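Local atomic coordinates of transcription regulator, Crp family (Thermus thermophilus, PDB entry 4EV0), a protein that binds cyclic AMP and, as a homodimer, activates transcription from a set of promoters through its winged helix-turn-helix DNA-binding domain. Residues Phe139-Leu153 with Leu169-Val183. Residues are numbered along the deposited sequence; the frame is centred on the assembly and turned at random.
Sequences FEEARNRVAYALLKL and LAALAGTSRETVSRV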
ATOM      1  N   PHE B 139      -4.007  15.833   7.499  1.00 74.94           N
ATOM      2  CA  PHE B 139      -4.877  16.949   7.165  1.00 70.36           C
ATOM      3  C   PHE B 139      -4.057  18.211   6.964  1.00 67.95           C
ATOM      4  O   PHE B 139      -4.282  18.974   6.024  1.00 65.04           O
ATOM      5  CB  PHE B 139      -5.915  17.196   8.255  1.00 75.32           C
ATOM      6  CG  PHE B 139      -6.704  18.463   8.050  1.00 74.09           C
ATOM      7  CD1 PHE B 139      -7.849  18.461   7.272  1.00 72.19           C
ATOM      8  CD2 PHE B 139      -6.290  19.661   8.624  1.00 75.83           C
ATOM      9  CE1 PHE B 139      -8.572  19.625   7.080  1.00 71.28           C
ATOM     10  CE2 PHE B 139      -7.008  20.833   8.432  1.00 73.63           C
ATOM     11  CZ  PHE B 139      -8.147  20.812   7.664  1.00 72.60           C
ATOM     12  N   GLU B 140      -3.110  18.422   7.864  1.00 69.84           N
ATOM     13  CA  GLU B 140      -2.288  19.619   7.855  1.00 69.72           C
ATOM     14  C   GLU B 140      -1.559  19.853   6.525  1.00 64.65           C
ATOM     15  O   GLU B 140      -1.610  20.952   5.962  1.00 62.19           O
ATOM     16  CB  GLU B 140      -1.282  19.542   9.001  1.00 75.07           C
ATOM     17  CG  GLU B 140      -0.200  20.605   8.964  1.00 73.70           C
ATOM     18  CD  GLU B 140       1.003  20.246   9.840  1.00 82.57           C
ATOM     19  OE1 GLU B 140       1.255  19.029  10.056  1.00 82.47           O
ATOM     20  OE2 GLU B 140       1.696  21.184  10.309  1.00 81.17           O
ATOM     21  N   GLU B 141      -0.871  18.823   6.037  1.00 50.22           N
ATOM     22  CA  GLU B 141      -0.152  18.915   4.774  1.00 48.00           C
ATOM     23  C   GLU B 141      -1.122  19.000   3.578  1.00 44.60           C
ATOM     24  O   GLU B 141      -0.858  19.713   2.591  1.00 40.47           O
ATOM     25  CB  GLU B 141       0.771  17.723   4.605  1.00 47.24           C
ATOM     26  CG  GLU B 141       1.886  17.645   5.612  1.00 54.81           C
ATOM     27  CD  GLU B 141       2.493  16.251   5.688  1.00 57.42           C
ATOM     28  OE1 GLU B 141       3.678  16.107   5.321  1.00 55.22           O
ATOM     29  OE2 GLU B 141       1.775  15.309   6.101  1.00 60.92           O
ATOM     30  N   ALA B 142      -2.239  18.285   3.677  1.00 45.70           N
ATOM     31  CA  ALA B 142      -3.299  18.417   2.692  1.00 45.25           C
ATOM     32  C   ALA B 142      -3.719  19.894   2.576  1.00 41.73           C
ATOM     33  O   ALA B 142      -3.882  20.411   1.482  1.00 37.74           O
ATOM     34  CB  ALA B 142      -4.492  17.506   3.049  1.00 45.74           C
ATOM     35  N   ARG B 143      -3.837  20.570   3.713  1.00 47.71           N
ATOM     36  CA  ARG B 143      -4.238  21.973   3.758  1.00 49.69           C
ATOM     37  C   ARG B 143      -3.269  22.879   2.983  1.00 47.56           C
ATOM     38  O   ARG B 143      -3.687  23.640   2.113  1.00 46.17           O
ATOM     39  CB  ARG B 143      -4.360  22.410   5.219  1.00 55.14           C
ATOM     40  CG  ARG B 143      -4.849  23.812   5.414  1.00 56.41           C
ATOM     41  CD  ARG B 143      -5.420  23.984   6.823  1.00 62.16           C
ATOM     42  NE  ARG B 143      -5.662  25.391   7.126  1.00 64.96           N
ATOM     43  CZ  ARG B 143      -4.741  26.201   7.638  1.00 68.81           C
ATOM     44  NH1 ARG B 143      -3.527  25.725   7.917  1.00 67.13           N
ATOM     45  NH2 ARG B 143      -5.033  27.477   7.878  1.00 71.71           N
ATOM     46  N   ASN B 144      -1.976  22.771   3.290  1.00 52.05           N
ATOM     47  CA  ASN B 144      -0.921  23.446   2.531  1.00 50.10           C
ATOM     48  C   ASN B 144      -1.020  23.199   1.018  1.00 46.59           C
ATOM     49  O   ASN B 144      -0.943  24.126   0.214  1.00 46.84           O
ATOM     50  CB  ASN B 144       0.465  22.951   2.975  1.00 51.17           C
ATOM     51  CG  ASN B 144       0.734  23.155   4.467  1.00 53.74           C
ATOM     52  OD1 ASN B 144       1.208  22.244   5.148  1.00 56.83           O
ATOM     53  ND2 ASN B 144       0.458  24.352   4.968  1.00 57.29           N
ATOM     54  N   ARG B 145      -1.156  21.933   0.641  1.00 46.83           N
ATOM     55  CA  ARG B 145      -1.153  21.536  -0.756  1.00 45.52           C
ATOM     56  C   ARG B 145      -2.366  22.064  -1.522  1.00 44.44           C
ATOM     57  O   ARG B 145      -2.249  22.468  -2.679  1.00 41.40           O
ATOM     58  CB  ARG B 145      -1.061  20.008  -0.865  1.00 45.58           C
ATOM     59  CG  ARG B 145       0.295  19.481  -0.422  1.00 46.63           C
ATOM     60  CD  ARG B 145       0.493  18.003  -0.655  1.00 45.50           C
ATOM     61  NE  ARG B 145       1.779  17.602  -0.095  1.00 51.54           N
ATOM     62  CZ  ARG B 145       2.319  16.393  -0.232  1.00 55.18           C
ATOM     63  NH1 ARG B 145       1.683  15.449  -0.929  1.00 52.08           N
ATOM     64  NH2 ARG B 145       3.499  16.130   0.331  1.00 57.11           N
ATOM     65  N   VAL B 146      -3.522  22.074  -0.866  1.00 42.67           N
ATOM     66  CA  VAL B 146      -4.727  22.603  -1.474  1.00 42.90           C
ATOM     67  C   VAL B 146      -4.648  24.131  -1.595  1.00 44.78           C
ATOM     68  O   VAL B 146      -5.014  24.684  -2.625  1.00 42.98           O
ATOM     69  CB  VAL B 146      -5.979  22.129  -0.711  1.00 44.58           C
ATOM     70  CG1 VAL B 146      -7.229  22.810  -1.234  1.00 46.30           C
ATOM     71  CG2 VAL B 146      -6.099  20.598  -0.826  1.00 44.09           C
ATOM     72  N   ALA B 147      -4.131  24.792  -0.559  1.00 46.53           N
ATOM     73  CA  ALA B 147      -3.921  26.232  -0.590  1.00 48.34           C
ATOM     74  C   ALA B 147      -2.990  26.577  -1.748  1.00 47.99           C
ATOM     75  O   ALA B 147      -3.283  27.468  -2.534  1.00 49.90           O
ATOM     76  CB  ALA B 147      -3.351  26.725   0.732  1.00 52.99           C
ATOM     77  N   TYR B 148      -1.890  25.840  -1.876  1.00 49.48           N
ATOM     78  CA  TYR B 148      -0.921  26.071  -2.949  1.00 47.86           C
ATOM     79  C   TYR B 148      -1.542  25.917  -4.334  1.00 47.67           C
ATOM     80  O   TYR B 148      -1.259  26.709  -5.238  1.00 47.76           O
ATOM     81  CB  TYR B 148       0.224  25.083  -2.810  1.00 45.98           C
ATOM     82  CG  TYR B 148       1.305  25.158  -3.876  1.00 45.44           C
ATOM     83  CD1 TYR B 148       2.144  26.267  -3.976  1.00 46.63           C
ATOM     84  CD2 TYR B 148       1.516  24.087  -4.751  1.00 43.07           C
ATOM     85  CE1 TYR B 148       3.152  26.321  -4.932  1.00 46.51           C
ATOM     86  CE2 TYR B 148       2.519  24.126  -5.703  1.00 43.90           C
ATOM     87  CZ  TYR B 148       3.340  25.240  -5.789  1.00 46.36           C
ATOM     88  OH  TYR B 148       4.341  25.269  -6.743  1.00 47.62           O
ATOM     89  N   ALA B 149      -2.375  24.890  -4.502  1.00 46.87           N
ATOM     90  CA  ALA B 149      -3.122  24.714  -5.739  1.00 46.05           C
ATOM     91  C   ALA B 149      -3.949  25.974  -6.086  1.00 49.27           C
ATOM     92  O   ALA B 149      -3.931  26.459  -7.223  1.00 50.52           O
ATOM     93  CB  ALA B 149      -4.035  23.489  -5.634  1.00 44.78           C
ATOM     94  N   LEU B 150      -4.683  26.484  -5.100  1.00 43.04           N
ATOM     95  CA  LEU B 150      -5.475  27.697  -5.258  1.00 47.64           C
ATOM     96  C   LEU B 150      -4.569  28.884  -5.590  1.00 50.99           C
ATOM     97  O   LEU B 150      -4.887  29.707  -6.449  1.00 52.33           O
ATOM     98  CB  LEU B 150      -6.224  27.981  -3.959  1.00 50.42           C
ATOM     99  CG  LEU B 150      -7.421  27.090  -3.656  1.00 50.02           C
ATOM    100  CD1 LEU B 150      -7.972  27.363  -2.253  1.00 52.49           C
ATOM    101  CD2 LEU B 150      -8.475  27.303  -4.729  1.00 51.11           C
ATOM    102  N   LEU B 151      -3.445  28.964  -4.886  1.00 58.34           N
ATOM    103  CA  LEU B 151      -2.431  29.970  -5.167  1.00 60.42           C
ATOM    104  C   LEU B 151      -2.054  29.934  -6.649  1.00 58.84           C
ATOM    105  O   LEU B 151      -1.983  30.977  -7.309  1.00 61.04           O
ATOM    106  CB  LEU B 151      -1.197  29.693  -4.322  1.00 58.64           C
ATOM    107  CG  LEU B 151      -0.410  30.869  -3.787  1.00 65.50           C
ATOM    108  CD1 LEU B 151       0.522  30.332  -2.726  1.00 67.04           C
ATOM    109  CD2 LEU B 151       0.375  31.557  -4.899  1.00 65.55           C
ATOM    110  N   LYS B 152      -1.841  28.723  -7.166  1.00 57.72           N
ATOM    111  CA  LYS B 152      -1.463  28.534  -8.560  1.00 57.75           C
ATOM    112  C   LYS B 152      -2.474  29.139  -9.545  1.00 60.98           C
ATOM    113  O   LYS B 152      -2.099  29.646 -10.606  1.00 61.48           O
ATOM    114  CB  LYS B 152      -1.226  27.048  -8.861  1.00 53.38           C
ATOM    115  CG  LYS B 152       0.250  26.670  -8.850  1.00 55.26           C
ATOM    116  CD  LYS B 152       0.490  25.220  -8.454  1.00 50.85           C
ATOM    117  CE  LYS B 152       0.425  24.318  -9.666  1.00 53.94           C
ATOM    118  NZ  LYS B 152       0.875  22.943  -9.329  1.00 53.35           N
ATOM    119  N   LEU B 153      -3.756  29.072  -9.194  1.00 46.77           N
ATOM    120  CA  LEU B 153      -4.815  29.662 -10.012  1.00 50.02           C
ATOM    121  C   LEU B 153      -4.799  31.179  -9.880  1.00 56.47           C
ATOM    122  O   LEU B 153      -4.966  31.889 -10.856  1.00 57.65           O
ATOM    123  CB  LEU B 153      -6.190  29.133  -9.599  1.00 50.27           C
ATOM    124  CG  LEU B 153      -6.459  27.631  -9.762  1.00 47.33           C
ATOM    125  CD1 LEU B 153      -7.823  27.272  -9.187  1.00 46.86           C
ATOM    126  CD2 LEU B 153      -6.364  27.193 -11.222  1.00 46.67           C
ATOM    127  N   LEU B 169      -9.534  20.553  -8.713  1.00 47.28           N
ATOM    128  CA  LEU B 169      -8.632  21.085  -7.714  1.00 46.00           C
ATOM    129  C   LEU B 169      -7.845  19.932  -7.059  1.00 46.24           C
ATOM    130  O   LEU B 169      -6.663  20.093  -6.709  1.00 44.22           O
ATOM    131  CB  LEU B 169      -9.469  21.845  -6.692  1.00 46.99           C
ATOM    132  CG  LEU B 169      -8.825  22.881  -5.803  1.00 47.94           C
ATOM    133  CD1 LEU B 169      -7.841  23.712  -6.595  1.00 47.78           C
ATOM    134  CD2 LEU B 169      -9.962  23.714  -5.267  1.00 52.77           C
ATOM    135  N   ALA B 170      -8.492  18.775  -6.909  1.00 50.34           N
ATOM    136  CA  ALA B 170      -7.832  17.610  -6.330  1.00 52.82           C
ATOM    137  C   ALA B 170      -6.741  17.082  -7.269  1.00 54.10           C
ATOM    138  O   ALA B 170      -5.653  16.675  -6.835  1.00 55.08           O
ATOM    139  CB  ALA B 170      -8.852  16.508  -5.998  1.00 54.25           C
ATOM    140  N   ALA B 171      -7.036  17.088  -8.562  1.00 54.29           N
ATOM    141  CA  ALA B 171      -6.047  16.697  -9.552  1.00 56.89           C
ATOM    142  C   ALA B 171      -4.881  17.679  -9.510  1.00 53.30           C
ATOM    143  O   ALA B 171      -3.720  17.287  -9.621  1.00 55.29           O
ATOM    144  CB  ALA B 171      -6.678  16.641 -10.954  1.00 54.62           C
ATOM    145  N   LEU B 172      -5.196  18.955  -9.350  1.00 55.64           N
ATOM    146  CA  LEU B 172      -4.161  19.978  -9.264  1.00 55.52           C
ATOM    147  C   LEU B 172      -3.263  19.747  -8.056  1.00 54.55           C
ATOM    148  O   LEU B 172      -2.045  19.719  -8.194  1.00 54.80           O
ATOM    149  CB  LEU B 172      -4.781  21.377  -9.203  1.00 56.48           C
ATOM    150  CG  LEU B 172      -4.206  22.454 -10.129  1.00 57.79           C
ATOM    151  CD1 LEU B 172      -3.685  23.655  -9.342  1.00 57.39           C
ATOM    152  CD2 LEU B 172      -3.110  21.884 -11.021  1.00 58.91           C
ATOM    153  N   ALA B 173      -3.871  19.544  -6.887  1.00 62.03           N
ATOM    154  CA  ALA B 173      -3.126  19.424  -5.627  1.00 62.46           C
ATOM    155  C   ALA B 173      -2.532  18.038  -5.357  1.00 65.37           C
ATOM    156  O   ALA B 173      -1.620  17.903  -4.540  1.00 63.81           O
ATOM    157  CB  ALA B 173      -3.996  19.857  -4.460  1.00 62.67           C
ATOM    158  N   GLY B 174      -3.044  17.012  -6.035  1.00 65.32           N
ATOM    159  CA  GLY B 174      -2.579  15.646  -5.834  1.00 65.94           C
ATOM    160  C   GLY B 174      -3.159  15.012  -4.583  1.00 69.75           C
ATOM    161  O   GLY B 174      -2.502  14.229  -3.893  1.00 74.52           O
ATOM    162  N   THR B 175      -4.402  15.362  -4.278  1.00 55.48           N
ATOM    163  CA  THR B 175      -5.100  14.803  -3.132  1.00 56.48           C
ATOM    164  C   THR B 175      -6.402  14.248  -3.658  1.00 58.97           C
ATOM    165  O   THR B 175      -6.689  14.376  -4.857  1.00 57.77           O
ATOM    166  CB  THR B 175      -5.447  15.882  -2.098  1.00 55.52           C
ATOM    167  OG1 THR B 175      -6.576  16.634  -2.568  1.00 53.38           O
ATOM    168  CG2 THR B 175      -4.253  16.831  -1.858  1.00 50.74           C
ATOM    169  N   SER B 176      -7.198  13.647  -2.777  1.00 63.47           N
ATOM    170  CA  SER B 176      -8.505  13.137  -3.179  1.00 66.11           C
ATOM    171  C   SER B 176      -9.526  14.272  -3.243  1.00 64.23           C
ATOM    172  O   SER B 176      -9.319  15.343  -2.652  1.00 60.28           O
ATOM    173  CB  SER B 176      -8.996  12.067  -2.208  1.00 70.34           C
ATOM    174  OG  SER B 176      -9.488  12.649  -1.019  1.00 72.55           O
ATOM    175  N   ARG B 177     -10.619  14.034  -3.967  1.00 60.38           N
ATOM    176  CA  ARG B 177     -11.731  14.976  -4.024  1.00 58.90           C
ATOM    177  C   ARG B 177     -12.283  15.225  -2.609  1.00 60.52           C
ATOM    178  O   ARG B 177     -12.555  16.375  -2.230  1.00 57.40           O
ATOM    179  CB  ARG B 177     -12.823  14.455  -4.982  1.00 61.17           C
ATOM    180  CG  ARG B 177     -13.875  15.490  -5.459  1.00 58.59           C
ATOM    181  CD  ARG B 177     -15.065  15.587  -4.502  1.00 61.50           C
ATOM    182  NE  ARG B 177     -15.416  14.279  -3.939  1.00 70.00           N
ATOM    183  CZ  ARG B 177     -16.023  14.104  -2.762  1.00 74.10           C
ATOM    184  NH1 ARG B 177     -16.364  15.157  -2.019  1.00 70.46           N
ATOM    185  NH2 ARG B 177     -16.296  12.876  -2.331  1.00 76.52           N
ATOM    186  N   GLU B 178     -12.407  14.154  -1.826  1.00 74.57           N
ATOM    187  CA  GLU B 178     -12.952  14.255  -0.476  1.00 77.84           C
ATOM    188  C   GLU B 178     -12.131  15.158   0.442  1.00 74.48           C
ATOM    189  O   GLU B 178     -12.691  15.941   1.207  1.00 76.44           O
ATOM    190  CB  GLU B 178     -13.118  12.881   0.174  1.00 83.69           C
ATOM    191  CG  GLU B 178     -13.757  12.967   1.559  1.00 90.08           C
ATOM    192  CD  GLU B 178     -13.712  11.651   2.321  1.00102.66           C
ATOM    193  OE1 GLU B 178     -13.117  10.678   1.801  1.00100.80           O
ATOM    194  OE2 GLU B 178     -14.269  11.598   3.441  1.00108.45           O
ATOM    195  N   THR B 179     -10.809  15.052   0.383  1.00 81.00           N
ATOM    196  CA  THR B 179      -9.989  15.883   1.264  1.00 79.24           C
ATOM    197  C   THR B 179      -9.956  17.340   0.793  1.00 74.00           C
ATOM    198  O   THR B 179      -9.848  18.254   1.613  1.00 74.39           O
ATOM    199  CB  THR B 179      -8.555  15.320   1.505  1.00 80.48           C
ATOM    200  OG1 THR B 179      -7.963  14.919   0.266  1.00 78.00           O
ATOM    201  CG2 THR B 179      -8.601  14.126   2.460  1.00 83.77           C
ATOM    202  N   VAL B 180     -10.070  17.555  -0.521  1.00 46.55           N
ATOM    203  CA  VAL B 180     -10.198  18.902  -1.062  1.00 44.16           C
ATOM    204  C   VAL B 180     -11.453  19.578  -0.513  1.00 46.47           C
ATOM    205  O   VAL B 180     -11.413  20.761  -0.131  1.00 45.68           O
ATOM    206  CB  VAL B 180     -10.180  18.943  -2.624  1.00 42.13           C
ATOM    207  CG1 VAL B 180     -10.878  20.208  -3.150  1.00 41.64           C
ATOM    208  CG2 VAL B 180      -8.744  18.880  -3.149  1.00 37.53           C
ATOM    209  N   SER B 181     -12.551  18.825  -0.441  1.00 51.27           N
ATOM    210  CA  SER B 181     -13.782  19.387   0.109  1.00 55.34           C
ATOM    211  C   SER B 181     -13.600  19.658   1.592  1.00 57.24           C
ATOM    212  O   SER B 181     -14.019  20.697   2.094  1.00 60.36           O
ATOM    213  CB  SER B 181     -14.997  18.483  -0.136  1.00 58.98           C
ATOM    214  OG  SER B 181     -15.229  18.313  -1.521  1.00 55.96           O
ATOM    215  N   ARG B 182     -12.964  18.724   2.287  1.00 58.92           N
ATOM    216  CA  ARG B 182     -12.673  18.902   3.705  1.00 61.83           C
ATOM    217  C   ARG B 182     -11.836  20.156   3.941  1.00 58.29           C
ATOM    218  O   ARG B 182     -12.134  20.955   4.823  1.00 60.65           O
ATOM    219  CB  ARG B 182     -11.947  17.679   4.264  1.00 63.51           C
ATOM    220  CG  ARG B 182     -12.799  16.422   4.360  1.00 72.65           C
ATOM    221  CD  ARG B 182     -11.991  15.260   4.966  1.00 78.02           C
ATOM    222  NE  ARG B 182     -11.453  15.593   6.290  1.00 80.17           N
ATOM    223  CZ  ARG B 182     -10.399  14.997   6.846  1.00 85.24           C
ATOM    224  NH1 ARG B 182      -9.756  14.037   6.185  1.00 83.50           N
ATOM    225  NH2 ARG B 182      -9.982  15.365   8.058  1.00 83.46           N
ATOM    226  N   VAL B 183     -10.788  20.317   3.141  1.00 43.92           N
ATOM    227  CA  VAL B 183      -9.913  21.478   3.251  1.00 43.58           C
ATOM    228  C   VAL B 183     -10.618  22.784   2.898  1.00 45.08           C
ATOM    229  O   VAL B 183     -10.475  23.786   3.602  1.00 46.61           O
ATOM    230  CB  VAL B 183      -8.658  21.334   2.363  1.00 41.39           C
ATOM    231  CG1 VAL B 183      -7.905  22.669   2.279  1.00 39.67           C
ATOM    232  CG2 VAL B 183      -7.757  20.233   2.904  1.00 41.50           C
TER
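Val146 of helix 139-153 meets both helices of the helix-turn-helix. Its CB lies 3.6 Å from Val183 CG1. CG1 stands anti to the backbone N (chi1 173°) and meets Val183 tip to tip, its methyl 3.6 Å from Val183 CG1. That rotation places CG2 beside the backbone N, where it reaches Val180 CG2 at 3.9 Å, with Val183 CG2, Ala173 CB and Thr175 CG2 a little farther off. With an alanine here, both methyls go, and a gap is likely to open between Val183, Val180 and Ala173, leaving both helices less firmly seated on helix 139-153. Val183 answers as a knob in a hole formed by Phe139, Ala142, Arg143 and Val146.

Farther along helix 139-153, Ala149 is small enough for close approach of helix 169-173. Its CB touches Ala173 CB at 3.8 Å and also meets Leu172 CD1 and Leu169 CD1. Leu150 crosses Leu169, CD2 to CD2 at 3.9 Å. At the other end, the Arg182 guanidinium has Phe139 CD1 over one face, NH2 to CD1 at 3.8 Å, the two planes tilted against each other. No hydrogen bond joins the segments.

Helix 139-153 runs at 106° to helix 169-173 and at 85° to helix 177-183. This is the three-helix core of the winged helix-turn-helix domain. The contact seats helix 177-189, probably the DNA-recognition helix as in other Crp proteins. Leu184 and Leu187 of that helix extend the apolar packing at Leu150. Helix 205-212 packs on Ala147 and Leu151, Tyr148 stacks on Phe213 of the second subunit, and antiparallel strands 161-163, 199-202 and 193-196 form the domain's wing sheet.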